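Alpha/beta hydrolase (Legionella pneumophila subsp. pneumophila str. Philadelphia 1, PDB 4EZI) is an alpha/beta hydrolase of unestablished function that may hydrolyse triacylglycerols as a lipase. Local coordinates at residues A193-G197 with Q362-F366; L222-F226 with I275-F280. All blocks are in the same frame, centred on the assembly; numbering follows the deposited sequence.

Interaction 1. Residues A193-G197 with Q362-F366; sequences AVAPG and QVDFF
Strand 193-197 runs under helix 355-370, whose turn 362-366 packs on one face of the sheet there. The two segments are nearly antiparallel, at 169°, and their axes approach to 8.6 Å. A193 CA lies 6.2 Å from F366 CA, and A195 CA lies 5.8 Å from Q362 CA. A193 and V194 are regularly extended, psi falls to 79° at A195, and the helical turn is closed by F366 N to Q362 O at 3.0 Å.

Apolar packing makes up most of the contact. The CB atoms of A193 and A195 point at the helix, while V194 and P196 turn to the other face, toward helix 170-185. F365 (chi1 t, chi2 66°) brings CE2 to 3.9 Å from A193 CB and CD2 to 4.1 Å from A195 CB. F366 (chi1 m, chi2 -20°) reaches A193 CB with CD1 at 3.7 Å and A195 CB with CE1 at 3.9 Å. The small alanines let both rings come close to the backbone, and F365 CE2 is 3.6 Å from V194 O. This is the helix-on-sheet layering of the alpha/beta hydrolase fold, with 193-197 between parallel strands 162-168 and 310-314.

One polar bond crosses the interface. Q362 (chi1 m, chi2 t, chi3 -31°) reaches obliquely across to the strand, and its NE2 donates to A195 O at 2.9 Å. NE2 also bonds G167 O, in a probable nucleophile elbow.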
ATOM      1  N   ALA A 193      -1.239  12.986   9.795  1.00  9.34           N
ATOM      2  CA  ALA A 193      -0.018  12.991   8.987  1.00  9.09           C
ATOM      3  C   ALA A 193      -0.094  11.829   8.015  1.00  8.75           C
ATOM      4  O   ALA A 193      -0.689  10.788   8.313  1.00  9.19           O
ATOM      5  CB  ALA A 193       1.224  12.858   9.830  1.00 10.40           C
ATOM      6  N   VAL A 194       0.542  11.994   6.860  1.00  8.68           N
ATOM      7  CA  VAL A 194       0.499  11.035   5.755  1.00  8.37           C
ATOM      8  C   VAL A 194       1.924  10.897   5.203  1.00  8.48           C
ATOM      9  O   VAL A 194       2.558  11.905   4.900  1.00  9.07           O
ATOM     10  CB  VAL A 194      -0.483  11.515   4.669  1.00  8.17           C
ATOM     11  CG1 VAL A 194      -0.555  10.489   3.536  1.00  9.24           C
ATOM     12  CG2 VAL A 194      -1.861  11.727   5.276  1.00 10.30           C
ATOM     13  N   ALA A 195       2.401   9.666   5.017  1.00  8.79           N
ATOM     14  CA  ALA A 195       3.765   9.442   4.563  1.00  7.99           C
ATOM     15  C   ALA A 195       3.829   8.228   3.605  1.00  8.17           C
ATOM     16  O   ALA A 195       4.217   7.127   3.991  1.00  8.43           O
ATOM     17  CB  ALA A 195       4.716   9.252   5.742  1.00  9.71           C
ATOM     18  N   PRO A 196       3.445   8.407   2.330  1.00  7.69           N
ATOM     19  CA  PRO A 196       3.605   7.345   1.346  1.00  8.29           C
ATOM     20  C   PRO A 196       5.075   7.082   1.079  1.00  7.63           C
ATOM     21  O   PRO A 196       5.819   8.007   0.788  1.00  8.26           O
ATOM     22  CB  PRO A 196       2.915   7.909   0.102  0.50  8.13           C
ATOM     23  CG  PRO A 196       3.091   9.352   0.240  0.50  7.51           C
ATOM     24  CD  PRO A 196       2.926   9.633   1.707  0.50  8.41           C
ATOM     25  N   GLY A 197       5.459   5.803   1.119  1.00  7.18           N
ATOM     26  CA  GLY A 197       6.811   5.367   0.885  1.00  7.47           C
ATOM     27  C   GLY A 197       6.991   4.763  -0.490  1.00  7.82           C
ATOM     28  O   GLY A 197       6.246   3.867  -0.896  1.00  8.19           O
ATOM     29  N   GLN A 362       9.047   7.209   8.194  1.00  8.42           N
ATOM     30  CA  GLN A 362       7.600   7.309   8.411  1.00  8.73           C
ATOM     31  C   GLN A 362       7.278   7.424   9.897  1.00  9.01           C
ATOM     32  O   GLN A 362       6.528   8.305  10.304  1.00  9.81           O
ATOM     33  CB  GLN A 362       6.876   6.096   7.792  1.00  8.93           C
ATOM     34  CG  GLN A 362       6.948   6.082   6.281  1.00  8.55           C
ATOM     35  CD  GLN A 362       6.482   4.764   5.679  1.00  7.60           C
ATOM     36  OE1 GLN A 362       6.635   3.700   6.271  1.00  8.76           O
ATOM     37  NE2 GLN A 362       5.908   4.824   4.484  1.00  7.85           N
ATOM     38  N   VAL A 363       7.841   6.527  10.692  1.00  8.74           N
ATOM     39  CA  VAL A 363       7.614   6.569  12.144  1.00  9.70           C
ATOM     40  C   VAL A 363       8.028   7.921  12.739  1.00 10.32           C
ATOM     41  O   VAL A 363       7.311   8.521  13.524  1.00 10.73           O
ATOM     42  CB  VAL A 363       8.353   5.413  12.904  1.00 10.72           C
ATOM     43  CG1 VAL A 363       8.193   5.577  14.448  1.00 14.24           C
ATOM     44  CG2 VAL A 363       7.868   4.048  12.432  1.00 13.01           C
ATOM     45  N   ASP A 364       9.198   8.397  12.329  1.00 10.57           N
ATOM     46  CA  ASP A 364       9.708   9.666  12.847  1.00 11.00           C
ATOM     47  C   ASP A 364       8.808  10.843  12.457  1.00 10.94           C
ATOM     48  O   ASP A 364       8.596  11.767  13.250  1.00 12.11           O
ATOM     49  CB  ASP A 364      11.125   9.908  12.377  1.00 12.39           C
ATOM     50  CG  ASP A 364      12.144   9.031  13.065  1.00 16.69           C
ATOM     51  OD1 ASP A 364      11.865   8.465  14.139  1.00 18.14           O
ATOM     52  OD2 ASP A 364      13.275   8.956  12.536  1.00 18.62           O
ATOM     53  N   PHE A 365       8.289  10.825  11.238  1.00 10.31           N
ATOM     54  CA  PHE A 365       7.357  11.846  10.788  1.00 10.13           C
ATOM     55  C   PHE A 365       6.081  11.844  11.623  1.00  8.97           C
ATOM     56  O   PHE A 365       5.618  12.899  12.068  1.00 11.52           O
ATOM     57  CB  PHE A 365       7.036  11.625   9.317  1.00 10.24           C
ATOM     58  CG  PHE A 365       6.284  12.739   8.650  1.00 10.22           C
ATOM     59  CD1 PHE A 365       6.858  13.987   8.477  1.00 11.05           C
ATOM     60  CD2 PHE A 365       5.004  12.534   8.167  1.00 10.23           C
ATOM     61  CE1 PHE A 365       6.178  14.998   7.810  1.00 10.76           C
ATOM     62  CE2 PHE A 365       4.308  13.535   7.524  1.00 11.53           C
ATOM     63  CZ  PHE A 365       4.910  14.770   7.331  1.00 11.53           C
ATOM     64  N   PHE A 366       5.536  10.667  11.877  1.00  9.29           N
ATOM     65  CA  PHE A 366       4.332  10.569  12.677  1.00  9.75           C
ATOM     66  C   PHE A 366       4.561  11.028  14.109  1.00 11.15           C
ATOM     67  O   PHE A 366       3.734  11.743  14.690  1.00 11.71           O
ATOM     68  CB  PHE A 366       3.771   9.147  12.644  1.00  9.54           C
ATOM     69  CG  PHE A 366       3.316   8.718  11.271  1.00  9.04           C
ATOM     70  CD1 PHE A 366       3.032   9.659  10.275  1.00  8.94           C
ATOM     71  CD2 PHE A 366       3.217   7.372  10.958  1.00  9.40           C
ATOM     72  CE1 PHE A 366       2.620   9.262   9.037  1.00  9.19           C
ATOM     73  CE2 PHE A 366       2.789   6.967   9.693  1.00  9.92           C
ATOM     74  CZ  PHE A 366       2.493   7.910   8.732  1.00  9.71           C
TER

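Interaction 2. Residues L222-F226 with I275-F280; sequences LAYFF and IFQPKF
F226 is the main bump of helix 218-233. It has chi1 m, and its CA-to-CB bond points at 275-280. That segment passes from I275 through extended F276 to Q277, the N-cap of helix 278-285. F280 (chi1 t) drives its ring edge into the face of F226. This T-shaped pair has centroids 5.2 Å apart and planes at 89°, with F280 CZ 3.7 Å from F226 CD1. F276 (chi1 m) fills the hollow between L222 and F226, one helical turn apart. Its CZ lies 3.9 Å from L222 CB and 3.8 Å from F226 CD2. The three phenylalanines form an aromatic cluster in the helical insertion between strands 193-197 and 310-314, consistent with an alpha/beta hydrolase lid. I275 (chi1 p, chi2 t) sets CD1 against A223 CB at 3.8 Å, where the small alanine admits it. A223 CA and I275 CA are 7.8 Å apart. I242 of helix 239-242 touches all three rings, helix 203-212 packs on L222 and F276, and I251 of helix 247-254 covers A223 and I275.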
ATOM      1  N   LEU A 222       4.042  -5.347 -14.337  1.00  5.96           N
ATOM      2  CA  LEU A 222       3.241  -5.013 -15.517  1.00  6.66           C
ATOM      3  C   LEU A 222       2.294  -6.136 -15.880  1.00  6.54           C
ATOM      4  O   LEU A 222       1.159  -5.882 -16.287  1.00  6.95           O
ATOM      5  CB  LEU A 222       4.141  -4.647 -16.706  1.00  7.70           C
ATOM      6  CG  LEU A 222       4.886  -3.324 -16.515  1.00  7.77           C
ATOM      7  CD1 LEU A 222       5.951  -3.178 -17.596  1.00 13.21           C
ATOM      8  CD2 LEU A 222       3.962  -2.119 -16.508  1.00 16.29           C
ATOM      9  N   ALA A 223       2.763  -7.370 -15.762  1.00  6.02           N
ATOM     10  CA  ALA A 223       1.892  -8.525 -16.004  1.00  7.07           C
ATOM     11  C   ALA A 223       0.676  -8.478 -15.045  1.00  6.31           C
ATOM     12  O   ALA A 223      -0.477  -8.602 -15.467  1.00  6.98           O
ATOM     13  CB  ALA A 223       2.686  -9.804 -15.803  1.00  7.93           C
ATOM     14  N   TYR A 224       0.957  -8.243 -13.772  1.00  6.19           N
ATOM     15  CA  TYR A 224      -0.111  -8.174 -12.769  1.00  6.31           C
ATOM     16  C   TYR A 224      -1.079  -7.041 -13.090  1.00  6.25           C
ATOM     17  O   TYR A 224      -2.305  -7.180 -13.048  1.00  6.78           O
ATOM     18  CB  TYR A 224       0.536  -7.983 -11.396  1.00  7.15           C
ATOM     19  CG  TYR A 224      -0.227  -8.289 -10.122  1.00  7.13           C
ATOM     20  CD1 TYR A 224      -1.452  -8.937 -10.106  1.00  9.26           C
ATOM     21  CD2 TYR A 224       0.354  -8.001  -8.907  1.00  8.67           C
ATOM     22  CE1 TYR A 224      -2.040  -9.317  -8.911  1.00 10.46           C
ATOM     23  CE2 TYR A 224      -0.238  -8.392  -7.695  1.00  8.69           C
ATOM     24  CZ  TYR A 224      -1.432  -9.035  -7.702  1.00  8.48           C
ATOM     25  OH  TYR A 224      -2.004  -9.448  -6.524  1.00 10.12           O
ATOM     26  N   PHE A 225      -0.524  -5.873 -13.417  1.00  6.08           N
ATOM     27  CA  PHE A 225      -1.335  -4.710 -13.628  1.00  6.72           C
ATOM     28  C   PHE A 225      -2.298  -4.873 -14.803  1.00  6.24           C
ATOM     29  O   PHE A 225      -3.491  -4.648 -14.679  1.00  6.34           O
ATOM     30  CB  PHE A 225      -0.458  -3.450 -13.834  1.00  6.74           C
ATOM     31  CG  PHE A 225      -1.275  -2.203 -14.026  1.00  7.07           C
ATOM     32  CD1 PHE A 225      -1.885  -1.598 -12.940  1.00  8.13           C
ATOM     33  CD2 PHE A 225      -1.511  -1.681 -15.283  1.00  7.78           C
ATOM     34  CE1 PHE A 225      -2.698  -0.510 -13.081  1.00  9.16           C
ATOM     35  CE2 PHE A 225      -2.332  -0.573 -15.423  1.00  9.06           C
ATOM     36  CZ  PHE A 225      -2.919   0.008 -14.320  1.00  9.21           C
ATOM     37  N   PHE A 226      -1.769  -5.243 -15.960  1.00  6.16           N
ATOM     38  CA  PHE A 226      -2.627  -5.351 -17.131  1.00  6.19           C
ATOM     39  C   PHE A 226      -3.534  -6.568 -17.085  1.00  6.09           C
ATOM     40  O   PHE A 226      -4.664  -6.521 -17.576  1.00  6.98           O
ATOM     41  CB  PHE A 226      -1.820  -5.242 -18.436  1.00  7.39           C
ATOM     42  CG  PHE A 226      -1.295  -3.853 -18.673  1.00  6.97           C
ATOM     43  CD1 PHE A 226      -2.166  -2.830 -19.005  1.00  7.73           C
ATOM     44  CD2 PHE A 226       0.027  -3.575 -18.527  1.00  7.93           C
ATOM     45  CE1 PHE A 226      -1.703  -1.527 -19.204  1.00  8.65           C
ATOM     46  CE2 PHE A 226       0.505  -2.281 -18.732  1.00  8.69           C
ATOM     47  CZ  PHE A 226      -0.359  -1.262 -19.056  1.00  8.82           C
ATOM     48  N   ILE A 275       6.756  -9.748 -23.008  1.00  7.43           N
ATOM     49  CA  ILE A 275       5.444 -10.324 -22.660  1.00  7.77           C
ATOM     50  C   ILE A 275       4.287  -9.682 -23.406  1.00  6.98           C
ATOM     51  O   ILE A 275       3.168 -10.165 -23.308  1.00  7.74           O
ATOM     52  CB  ILE A 275       5.151 -10.357 -21.146  1.00  7.65           C
ATOM     53  CG1 ILE A 275       4.873  -8.963 -20.559  1.00  7.32           C
ATOM     54  CG2 ILE A 275       6.267 -11.154 -20.429  1.00  8.85           C
ATOM     55  CD1 ILE A 275       4.255  -9.013 -19.159  1.00  8.85           C
ATOM     56  N   PHE A 276       4.541  -8.596 -24.142  1.00  6.69           N
ATOM     57  CA  PHE A 276       3.459  -7.843 -24.772  1.00  6.97           C
ATOM     58  C   PHE A 276       3.490  -7.951 -26.271  1.00  6.93           C
ATOM     59  O   PHE A 276       4.544  -8.026 -26.890  1.00  8.24           O
ATOM     60  CB  PHE A 276       3.565  -6.345 -24.414  1.00  8.00           C
ATOM     61  CG  PHE A 276       3.304  -6.052 -22.959  1.00  7.59           C
ATOM     62  CD1 PHE A 276       2.045  -6.219 -22.438  1.00  9.32           C
ATOM     63  CD2 PHE A 276       4.335  -5.634 -22.115  1.00  7.77           C
ATOM     64  CE1 PHE A 276       1.791  -5.977 -21.104  1.00  8.43           C
ATOM     65  CE2 PHE A 276       4.088  -5.407 -20.790  1.00  9.94           C
ATOM     66  CZ  PHE A 276       2.826  -5.562 -20.268  1.00  9.65           C
ATOM     67  N   GLN A 277       2.319  -7.852 -26.882  1.00  7.24           N
ATOM     68  CA  GLN A 277       2.276  -7.562 -28.313  1.00  7.61           C
ATOM     69  C   GLN A 277       2.896  -6.180 -28.546  1.00  8.76           C
ATOM     70  O   GLN A 277       2.609  -5.257 -27.814  1.00  8.77           O
ATOM     71  CB  GLN A 277       0.854  -7.570 -28.840  1.00  8.42           C
ATOM     72  CG  GLN A 277       0.303  -8.984 -29.032  1.00 10.05           C
ATOM     73  CD  GLN A 277       1.110  -9.788 -30.085  1.00  9.10           C
ATOM     74  OE1 GLN A 277       1.755  -9.179 -30.950  1.00 13.94           O
ATOM     75  NE2 GLN A 277       1.074 -11.110 -30.014  1.00 12.08           N
ATOM     76  N   PRO A 278       3.737  -6.026 -29.584  1.00 10.34           N
ATOM     77  CA  PRO A 278       4.367  -4.719 -29.788  1.00 12.20           C
ATOM     78  C   PRO A 278       3.404  -3.553 -30.018  1.00 11.00           C
ATOM     79  O   PRO A 278       3.656  -2.458 -29.550  1.00 12.73           O
ATOM     80  CB  PRO A 278       5.253  -4.948 -31.013  1.00 14.34           C
ATOM     81  CG  PRO A 278       5.608  -6.356 -30.965  1.00 16.62           C
ATOM     82  CD  PRO A 278       4.402  -7.069 -30.379  1.00 12.26           C
ATOM     83  N   LYS A 279       2.309  -3.801 -30.716  0.50  9.44           N
ATOM     84  CA  LYS A 279       1.380  -2.737 -30.908  0.50  9.09           C
ATOM     85  C   LYS A 279       0.963  -2.186 -29.537  0.50  7.97           C
ATOM     86  O   LYS A 279       1.101  -0.988 -29.298  0.50  8.06           O
ATOM     87  CB  LYS A 279       0.186  -3.199 -31.723  0.50  9.35           C
ATOM     88  CG  LYS A 279      -0.774  -2.074 -31.990  0.50 10.32           C
ATOM     89  CD  LYS A 279      -1.926  -2.569 -32.817  0.50 12.39           C
ATOM     90  CE  LYS A 279      -3.182  -1.703 -32.724  0.50 16.31           C
ATOM     91  NZ  LYS A 279      -2.976  -0.271 -33.031  0.50 15.25           N
ATOM     92  N   PHE A 280       0.474  -3.066 -28.650  0.50  7.89           N
ATOM     93  CA  PHE A 280      -0.045  -2.688 -27.325  0.50  7.44           C
ATOM     94  C   PHE A 280       0.944  -1.910 -26.441  0.50  7.31           C
ATOM     95  O   PHE A 280       0.626  -0.847 -25.897  0.50  8.06           O
ATOM     96  CB  PHE A 280      -0.465  -3.950 -26.555  0.50  7.08           C
ATOM     97  CG  PHE A 280      -0.999  -3.660 -25.192  0.50  7.56           C
ATOM     98  CD1 PHE A 280      -2.338  -3.344 -25.032  0.50  9.66           C
ATOM     99  CD2 PHE A 280      -0.169  -3.653 -24.069  0.50  7.35           C
ATOM    100  CE1 PHE A 280      -2.844  -3.059 -23.809  0.50 12.24           C
ATOM    101  CE2 PHE A 280      -0.682  -3.339 -22.825  0.50  9.10           C
ATOM    102  CZ  PHE A 280      -2.026  -3.048 -22.696  0.50  9.31           C
TER

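Both contacts are buried, but they hold different parts of the chain. Interaction 1 joins a strand of the central sheet to the late helix 355-370. Interaction 2 joins elements of the largely helical region between strands 193-197 and 310-314, so it falls within the sequence span of interaction 1. Their centres are 33 Å apart, on opposite sides of the chain's centre, and they share no element. Interaction 1 mixes aromatic packing on alanines with a side-chain to backbone hydrogen bond, and lies near a probable catalytic triad. Interaction 2 is wholly apolar and lies farther out, with L222 close to a bound PEG.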